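Local coordinates for La protein (Trypanosoma brucei, PDB 1S29) that probably binds RNA through its N-terminal La motif, a winged-helix domain that uses a conserved aromatic patch, at residues Gln12-Asp24 and Thr49-Thr61. Sequence-based numbering, arbitrary orientation.
Sequences QKLQKQVEFYFSD and TLLTFKRVNSVTT
Tyr21 and Arg55 illustrate how a side chain can tie one helix to the start of another: the Tyr21 hydroxyl accepts from a backbone N-H in the first turn of helix 54-57, just after Phe53 at its N-cap position, with Arg55 N 3.0 Å from Tyr21 OH and an N-H...O angle of 159°. The phenol reaches there past Phe53, whose ring edge brings CD1 over one face of Tyr21 in an edge-to-face pair, centroids 5.1 Å apart and planes at 56°. Arg55, extended from CG to NE, lays its guanidinium almost flat on Phe20, with NH1 over the ring centre and CZ 3.9 Å from the ring centroid, a stacked cation-pi contact. Phe20 CG stands opposite the backbone N (chi1 174°), which carries its ring beside that guanidinium. Gln17, bent at chi2, crosses the arginine stem, and one water accepts from Gln17 NE2 and donates to Arg55 O. On the buried side of the aromatic and guanidinium cluster, apolar side chains take over: Leu14 CD2 meets Thr60 CG2 at 3.7 Å, its CD1 rests against Val56, and Val18 CG1 packs on Leu50 CD1 at 3.8 Å. Farther out, Ala69 of helix 63-70 touches Leu14, and Phe32 and Leu33 of helix 31-37 touch Phe53. Helix 8-21 is thereby joined to helices 47-50 and 54-57 in the helical core of the La-motif winged helix.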
ATOM      1  N   GLN A  12      -3.924  -2.763 -11.273  1.00  9.20           N
ATOM      2  CA  GLN A  12      -2.830  -1.871 -11.638  1.00 10.61           C
ATOM      3  C   GLN A  12      -3.136  -0.455 -11.179  1.00 10.08           C
ATOM      4  O   GLN A  12      -2.237   0.287 -10.782  1.00 10.14           O
ATOM      5  CB  GLN A  12      -2.599  -1.903 -13.148  1.00 12.44           C
ATOM      6  CG  GLN A  12      -2.100  -3.244 -13.653  1.00 18.12           C
ATOM      7  CD  GLN A  12      -1.878  -3.257 -15.150  1.00 21.18           C
ATOM      8  OE1 GLN A  12      -1.115  -2.450 -15.680  1.00 25.30           O
ATOM      9  NE2 GLN A  12      -2.544  -4.178 -15.842  1.00 24.15           N
ATOM     10  N   LYS A  13      -4.411  -0.084 -11.226  1.00  9.75           N
ATOM     11  CA  LYS A  13      -4.821   1.244 -10.790  1.00  9.23           C
ATOM     12  C   LYS A  13      -4.600   1.391  -9.290  1.00  8.53           C
ATOM     13  O   LYS A  13      -4.125   2.426  -8.824  1.00  9.57           O
ATOM     14  CB  LYS A  13      -6.296   1.484 -11.117  1.00 10.05           C
ATOM     15  CG  LYS A  13      -6.571   1.692 -12.591  1.00 14.33           C
ATOM     16  CD  LYS A  13      -8.034   2.049 -12.815  1.00 16.68           C
ATOM     17  CE  LYS A  13      -8.323   2.332 -14.282  1.00 20.46           C
ATOM     18  NZ  LYS A  13      -8.116   1.135 -15.153  1.00 22.86           N
ATOM     19  N   LEU A  14      -4.952   0.351  -8.536  1.00  7.47           N
ATOM     20  CA  LEU A  14      -4.784   0.369  -7.088  1.00  7.68           C
ATOM     21  C   LEU A  14      -3.297   0.342  -6.729  1.00  7.54           C
ATOM     22  O   LEU A  14      -2.868   0.984  -5.774  1.00  7.18           O
ATOM     23  CB  LEU A  14      -5.495  -0.829  -6.456  1.00  7.08           C
ATOM     24  CG  LEU A  14      -5.326  -0.998  -4.943  1.00  7.73           C
ATOM     25  CD1 LEU A  14      -5.677   0.306  -4.227  1.00 10.84           C
ATOM     26  CD2 LEU A  14      -6.210  -2.131  -4.462  1.00 10.01           C
ATOM     27  N   GLN A  15      -2.524  -0.407  -7.507  1.00  6.43           N
ATOM     28  CA  GLN A  15      -1.084  -0.499  -7.303  1.00  7.57           C
ATOM     29  C   GLN A  15      -0.500   0.914  -7.304  1.00  7.03           C
ATOM     30  O   GLN A  15       0.258   1.283  -6.414  1.00  7.55           O
ATOM     31  CB  GLN A  15      -0.442  -1.319  -8.435  1.00  7.81           C
ATOM     32  CG  GLN A  15       1.059  -1.574  -8.277  1.00  9.97           C
ATOM     33  CD  GLN A  15       1.724  -1.972  -9.587  1.00 10.46           C
ATOM     34  OE1 GLN A  15       1.239  -2.856 -10.303  1.00 10.69           O
ATOM     35  NE2 GLN A  15       2.843  -1.321  -9.906  1.00 10.39           N
ATOM     36  N   LYS A  16      -0.865   1.705  -8.309  1.00  7.63           N
ATOM     37  CA  LYS A  16      -0.356   3.065  -8.416  1.00  8.89           C
ATOM     38  C   LYS A  16      -0.831   3.977  -7.290  1.00  8.32           C
ATOM     39  O   LYS A  16      -0.127   4.909  -6.918  1.00  8.68           O
ATOM     40  CB  LYS A  16      -0.729   3.647  -9.773  1.00 11.23           C
ATOM     41  CG  LYS A  16      -0.061   2.916 -10.928  1.00 15.82           C
ATOM     42  CD  LYS A  16      -0.635   3.343 -12.259  1.00 19.67           C
ATOM     43  CE  LYS A  16      -0.015   2.557 -13.399  1.00 21.69           C
ATOM     44  NZ  LYS A  16      -0.550   2.995 -14.715  1.00 24.87           N
ATOM     45  N   GLN A  17      -2.012   3.702  -6.744  1.00  8.00           N
ATOM     46  CA  GLN A  17      -2.525   4.513  -5.640  1.00  7.80           C
ATOM     47  C   GLN A  17      -1.710   4.224  -4.380  1.00  7.69           C
ATOM     48  O   GLN A  17      -1.439   5.131  -3.595  1.00  8.29           O
ATOM     49  CB  GLN A  17      -4.009   4.219  -5.395  1.00  9.57           C
ATOM     50  CG  GLN A  17      -4.915   4.594  -6.565  1.00 12.55           C
ATOM     51  CD  GLN A  17      -5.114   6.099  -6.704  1.00 14.54           C
ATOM     52  OE1 GLN A  17      -4.155   6.870  -6.734  1.00 16.95           O
ATOM     53  NE2 GLN A  17      -6.372   6.519  -6.796  1.00 16.33           N
ATOM     54  N   VAL A  18      -1.330   2.963  -4.178  1.00  7.40           N
ATOM     55  CA  VAL A  18      -0.518   2.609  -3.015  1.00  7.03           C
ATOM     56  C   VAL A  18       0.870   3.214  -3.218  1.00  7.89           C
ATOM     57  O   VAL A  18       1.455   3.767  -2.289  1.00  8.52           O
ATOM     58  CB  VAL A  18      -0.400   1.067  -2.829  1.00  6.29           C
ATOM     59  CG1 VAL A  18       0.542   0.751  -1.663  1.00  6.75           C
ATOM     60  CG2 VAL A  18      -1.771   0.466  -2.556  1.00  8.94           C
ATOM     61  N   GLU A  19       1.393   3.129  -4.440  1.00  7.86           N
ATOM     62  CA  GLU A  19       2.700   3.705  -4.722  1.00  7.15           C
ATOM     63  C   GLU A  19       2.630   5.221  -4.508  1.00  8.30           C
ATOM     64  O   GLU A  19       3.614   5.846  -4.118  1.00  9.03           O
ATOM     65  CB  GLU A  19       3.130   3.381  -6.159  1.00  8.43           C
ATOM     66  CG  GLU A  19       3.264   1.894  -6.399  1.00  9.61           C
ATOM     67  CD  GLU A  19       3.645   1.543  -7.824  1.00  9.26           C
ATOM     68  OE1 GLU A  19       3.326   2.322  -8.747  1.00 11.60           O
ATOM     69  OE2 GLU A  19       4.254   0.472  -8.022  1.00 10.70           O
ATOM     70  N   PHE A  20       1.462   5.803  -4.755  1.00  8.18           N
ATOM     71  CA  PHE A  20       1.269   7.245  -4.577  1.00  7.88           C
ATOM     72  C   PHE A  20       1.502   7.651  -3.129  1.00  8.66           C
ATOM     73  O   PHE A  20       2.240   8.593  -2.843  1.00  8.21           O
ATOM     74  CB  PHE A  20      -0.157   7.636  -4.981  1.00  8.58           C
ATOM     75  CG  PHE A  20      -0.508   9.081  -4.710  1.00 10.11           C
ATOM     76  CD1 PHE A  20      -0.134  10.086  -5.598  1.00 11.63           C
ATOM     77  CD2 PHE A  20      -1.250   9.426  -3.583  1.00 10.97           C
ATOM     78  CE1 PHE A  20      -0.499  11.416  -5.369  1.00 11.26           C
ATOM     79  CE2 PHE A  20      -1.621  10.754  -3.343  1.00 12.90           C
ATOM     80  CZ  PHE A  20      -1.241  11.752  -4.243  1.00 12.52           C
ATOM     81  N   TYR A  21       0.866   6.942  -2.207  1.00  7.06           N
ATOM     82  CA  TYR A  21       1.020   7.270  -0.800  1.00  7.49           C
ATOM     83  C   TYR A  21       2.452   7.107  -0.311  1.00  8.13           C
ATOM     84  O   TYR A  21       2.894   7.835   0.578  1.00  9.51           O
ATOM     85  CB  TYR A  21       0.070   6.416   0.046  1.00  7.50           C
ATOM     86  CG  TYR A  21      -1.381   6.838  -0.069  1.00  8.94           C
ATOM     87  CD1 TYR A  21      -2.338   5.989  -0.616  1.00  9.05           C
ATOM     88  CD2 TYR A  21      -1.795   8.094   0.370  1.00 10.05           C
ATOM     89  CE1 TYR A  21      -3.675   6.380  -0.722  1.00 10.95           C
ATOM     90  CE2 TYR A  21      -3.130   8.495   0.266  1.00 10.82           C
ATOM     91  CZ  TYR A  21      -4.061   7.633  -0.278  1.00 10.05           C
ATOM     92  OH  TYR A  21      -5.382   8.022  -0.365  1.00 11.98           O
ATOM     93  N   PHE A  22       3.181   6.164  -0.901  1.00  7.85           N
ATOM     94  CA  PHE A  22       4.567   5.913  -0.513  1.00  7.78           C
ATOM     95  C   PHE A  22       5.610   6.621  -1.375  1.00  8.51           C
ATOM     96  O   PHE A  22       6.801   6.408  -1.195  1.00  7.80           O
ATOM     97  CB  PHE A  22       4.848   4.409  -0.530  1.00  7.10           C
ATOM     98  CG  PHE A  22       4.267   3.664   0.643  1.00  9.41           C
ATOM     99  CD1 PHE A  22       4.886   3.711   1.890  1.00 11.57           C
ATOM    100  CD2 PHE A  22       3.108   2.915   0.502  1.00  9.56           C
ATOM    101  CE1 PHE A  22       4.357   3.019   2.975  1.00 10.19           C
ATOM    102  CE2 PHE A  22       2.571   2.218   1.583  1.00 10.06           C
ATOM    103  CZ  PHE A  22       3.194   2.268   2.819  1.00  9.93           C
ATOM    104  N   SER A  23       5.175   7.461  -2.309  1.00  8.10           N
ATOM    105  CA  SER A  23       6.129   8.154  -3.174  1.00  8.14           C
ATOM    106  C   SER A  23       7.007   9.102  -2.372  1.00  9.54           C
ATOM    107  O   SER A  23       6.613   9.563  -1.303  1.00  9.43           O
ATOM    108  CB  SER A  23       5.398   8.945  -4.263  1.00  9.62           C
ATOM    109  OG  SER A  23       4.856  10.151  -3.754  1.00 10.05           O
ATOM    110  N   ASP A  24       8.196   9.388  -2.892  1.00  7.48           N
ATOM    111  CA  ASP A  24       9.123  10.291  -2.217  1.00  7.32           C
ATOM    112  C   ASP A  24       8.473  11.630  -1.884  1.00  7.70           C
ATOM    113  O   ASP A  24       8.617  12.145  -0.778  1.00  9.00           O
ATOM    114  CB  ASP A  24      10.354  10.560  -3.093  1.00  8.83           C
ATOM    115  CG  ASP A  24      11.317   9.391  -3.130  1.00 13.19           C
ATOM    116  OD1 ASP A  24      11.018   8.348  -2.514  1.00 14.64           O
ATOM    117  OD2 ASP A  24      12.375   9.524  -3.782  1.00 13.16           O
ATOM    118  N   THR A  49      -4.019  -0.706   7.527  1.00  7.42           N
ATOM    119  CA  THR A  49      -3.916   0.735   7.673  1.00  6.33           C
ATOM    120  C   THR A  49      -4.175   1.359   6.314  1.00  7.20           C
ATOM    121  O   THR A  49      -4.849   2.385   6.213  1.00  8.54           O
ATOM    122  CB  THR A  49      -2.525   1.170   8.138  1.00  6.50           C
ATOM    123  OG1 THR A  49      -2.318   0.711   9.476  1.00  6.73           O
ATOM    124  CG2 THR A  49      -2.413   2.693   8.115  1.00  7.14           C
ATOM    125  N   LEU A  50      -3.629   0.739   5.272  1.00  6.52           N
ATOM    126  CA  LEU A  50      -3.818   1.260   3.922  1.00  6.79           C
ATOM    127  C   LEU A  50      -5.294   1.282   3.531  1.00  7.52           C
ATOM    128  O   LEU A  50      -5.742   2.172   2.810  1.00  7.31           O
ATOM    129  CB  LEU A  50      -3.013   0.438   2.916  1.00  8.76           C
ATOM    130  CG  LEU A  50      -1.494   0.527   3.092  1.00 12.54           C
ATOM    131  CD1 LEU A  50      -0.823  -0.025   1.846  1.00 13.85           C
ATOM    132  CD2 LEU A  50      -1.064   1.965   3.325  1.00 14.60           C
ATOM    133  N   LEU A  51      -6.050   0.311   4.029  1.00  7.81           N
ATOM    134  CA  LEU A  51      -7.472   0.235   3.730  1.00  8.74           C
ATOM    135  C   LEU A  51      -8.251   1.444   4.246  1.00 11.05           C
ATOM    136  O   LEU A  51      -9.381   1.688   3.814  1.00 11.41           O
ATOM    137  CB  LEU A  51      -8.067  -1.044   4.318  1.00  9.85           C
ATOM    138  CG  LEU A  51      -7.744  -2.351   3.594  1.00  9.15           C
ATOM    139  CD1 LEU A  51      -8.400  -3.508   4.321  1.00 12.81           C
ATOM    140  CD2 LEU A  51      -8.259  -2.282   2.167  1.00  9.40           C
ATOM    141  N   THR A  52      -7.656   2.201   5.165  1.00 10.11           N
ATOM    142  CA  THR A  52      -8.339   3.369   5.716  1.00 10.02           C
ATOM    143  C   THR A  52      -8.104   4.640   4.903  1.00 10.15           C
ATOM    144  O   THR A  52      -8.767   5.654   5.123  1.00 10.69           O
ATOM    145  CB  THR A  52      -7.917   3.636   7.178  1.00  9.94           C
ATOM    146  OG1 THR A  52      -6.572   4.131   7.216  1.00  9.46           O
ATOM    147  CG2 THR A  52      -8.020   2.352   8.000  1.00 10.51           C
ATOM    148  N   PHE A  53      -7.166   4.585   3.963  1.00  8.43           N
ATOM    149  CA  PHE A  53      -6.862   5.739   3.122  1.00  8.61           C
ATOM    150  C   PHE A  53      -7.871   5.817   1.983  1.00  9.51           C
ATOM    151  O   PHE A  53      -8.194   4.810   1.363  1.00  8.60           O
ATOM    152  CB  PHE A  53      -5.441   5.623   2.564  1.00  8.77           C
ATOM    153  CG  PHE A  53      -4.373   5.618   3.624  1.00  9.07           C
ATOM    154  CD1 PHE A  53      -3.059   5.308   3.295  1.00  7.71           C
ATOM    155  CD2 PHE A  53      -4.677   5.925   4.949  1.00 10.13           C
ATOM    156  CE1 PHE A  53      -2.063   5.306   4.271  1.00 10.41           C
ATOM    157  CE2 PHE A  53      -3.691   5.925   5.928  1.00 11.63           C
ATOM    158  CZ  PHE A  53      -2.380   5.613   5.588  1.00 10.87           C
ATOM    159  N   LYS A  54      -8.356   7.029   1.724  1.00 10.44           N
ATOM    160  CA  LYS A  54      -9.360   7.291   0.694  1.00 10.09           C
ATOM    161  C   LYS A  54      -9.167   6.651  -0.674  1.00  9.38           C
ATOM    162  O   LYS A  54     -10.103   6.060  -1.220  1.00  9.90           O
ATOM    163  CB  LYS A  54      -9.516   8.801   0.484  1.00 11.37           C
ATOM    164  CG  LYS A  54     -10.483   9.148  -0.643  1.00 16.14           C
ATOM    165  CD  LYS A  54     -10.342  10.585  -1.120  1.00 19.40           C
ATOM    166  CE  LYS A  54     -11.269  10.831  -2.305  1.00 22.30           C
ATOM    167  NZ  LYS A  54     -11.137  12.189  -2.889  1.00 25.71           N
ATOM    168  N   ARG A  55      -7.973   6.785  -1.238  1.00  8.38           N
ATOM    169  CA  ARG A  55      -7.724   6.242  -2.568  1.00  9.61           C
ATOM    170  C   ARG A  55      -7.721   4.720  -2.615  1.00  8.65           C
ATOM    171  O   ARG A  55      -7.848   4.121  -3.685  1.00  9.54           O
ATOM    172  CB  ARG A  55      -6.418   6.812  -3.132  1.00 10.33           C
ATOM    173  CG  ARG A  55      -6.452   8.331  -3.253  1.00 12.52           C
ATOM    174  CD  ARG A  55      -5.275   8.863  -4.029  1.00 15.11           C
ATOM    175  NE  ARG A  55      -5.352  10.310  -4.193  1.00 15.97           N
ATOM    176  CZ  ARG A  55      -4.663  10.995  -5.099  1.00 17.55           C
ATOM    177  NH1 ARG A  55      -3.845  10.359  -5.930  1.00 18.67           N
ATOM    178  NH2 ARG A  55      -4.798  12.314  -5.178  1.00 18.76           N
ATOM    179  N   VAL A  56      -7.581   4.088  -1.455  1.00  8.04           N
ATOM    180  CA  VAL A  56      -7.605   2.631  -1.398  1.00  9.15           C
ATOM    181  C   VAL A  56      -9.025   2.178  -1.060  1.00  9.53           C
ATOM    182  O   VAL A  56      -9.567   1.267  -1.688  1.00 10.21           O
ATOM    183  CB  VAL A  56      -6.634   2.100  -0.327  1.00  8.18           C
ATOM    184  CG1 VAL A  56      -6.840   0.604  -0.127  1.00  8.08           C
ATOM    185  CG2 VAL A  56      -5.199   2.374  -0.756  1.00  7.63           C
ATOM    186  N   ASN A  57      -9.610   2.838  -0.064  1.00 10.93           N
ATOM    187  CA  ASN A  57     -10.960   2.562   0.426  1.00 11.84           C
ATOM    188  C   ASN A  57     -12.036   2.654  -0.651  1.00 11.31           C
ATOM    189  O   ASN A  57     -13.054   1.973  -0.582  1.00 11.21           O
ATOM    190  CB  ASN A  57     -11.291   3.537   1.563  1.00 15.27           C
ATOM    191  CG  ASN A  57     -12.773   3.779   1.712  1.00 19.91           C
ATOM    192  OD1 ASN A  57     -13.523   2.884   2.099  1.00 23.98           O
ATOM    193  ND2 ASN A  57     -13.207   4.995   1.403  1.00 22.79           N
ATOM    194  N   SER A  58     -11.826   3.511  -1.643  1.00 10.82           N
ATOM    195  CA  SER A  58     -12.817   3.641  -2.695  1.00 11.19           C
ATOM    196  C   SER A  58     -12.777   2.463  -3.664  1.00 10.59           C
ATOM    197  O   SER A  58     -13.734   2.222  -4.397  1.00  9.25           O
ATOM    198  CB  SER A  58     -12.601   4.944  -3.456  1.00 13.18           C
ATOM    199  OG  SER A  58     -11.275   5.021  -3.933  1.00 17.45           O
ATOM    200  N   VAL A  59     -11.669   1.724  -3.647  1.00 10.58           N
ATOM    201  CA  VAL A  59     -11.467   0.585  -4.541  1.00 11.36           C
ATOM    202  C   VAL A  59     -11.705  -0.789  -3.909  1.00 10.14           C
ATOM    203  O   VAL A  59     -12.244  -1.690  -4.557  1.00  8.84           O
ATOM    204  CB  VAL A  59     -10.025   0.608  -5.116  1.00 13.19           C
ATOM    205  CG1 VAL A  59      -9.758  -0.660  -5.921  1.00 16.26           C
ATOM    206  CG2 VAL A  59      -9.830   1.847  -5.974  1.00 16.41           C
ATOM    207  N   THR A  60     -11.311  -0.949  -2.651  1.00  9.73           N
ATOM    208  CA  THR A  60     -11.465  -2.235  -1.986  1.00  9.65           C
ATOM    209  C   THR A  60     -11.527  -2.100  -0.468  1.00 10.56           C
ATOM    210  O   THR A  60     -11.145  -1.079   0.090  1.00 10.50           O
ATOM    211  CB  THR A  60     -10.279  -3.154  -2.349  1.00 10.14           C
ATOM    212  OG1 THR A  60     -10.399  -4.406  -1.660  1.00 12.30           O
ATOM    213  CG2 THR A  60      -8.962  -2.486  -1.954  1.00 11.37           C
ATOM    214  N   THR A  61     -12.019  -3.142   0.191  1.00 12.75           N
ATOM    215  CA  THR A  61     -12.100  -3.151   1.647  1.00 13.17           C
ATOM    216  C   THR A  61     -11.517  -4.479   2.124  1.00 13.52           C
ATOM    217  O   THR A  61     -11.705  -4.876   3.273  1.00 14.47           O
ATOM    218  CB  THR A  61     -13.566  -3.027   2.145  1.00 13.29           C
ATOM    219  OG1 THR A  61     -14.343  -4.119   1.645  1.00 15.09           O
ATOM    220  CG2 THR A  61     -14.178  -1.719   1.673  1.00 13.73           C
TER
HETATM  221  O   HOH W   1      -8.442   4.840  -6.270  1.00  9.67           O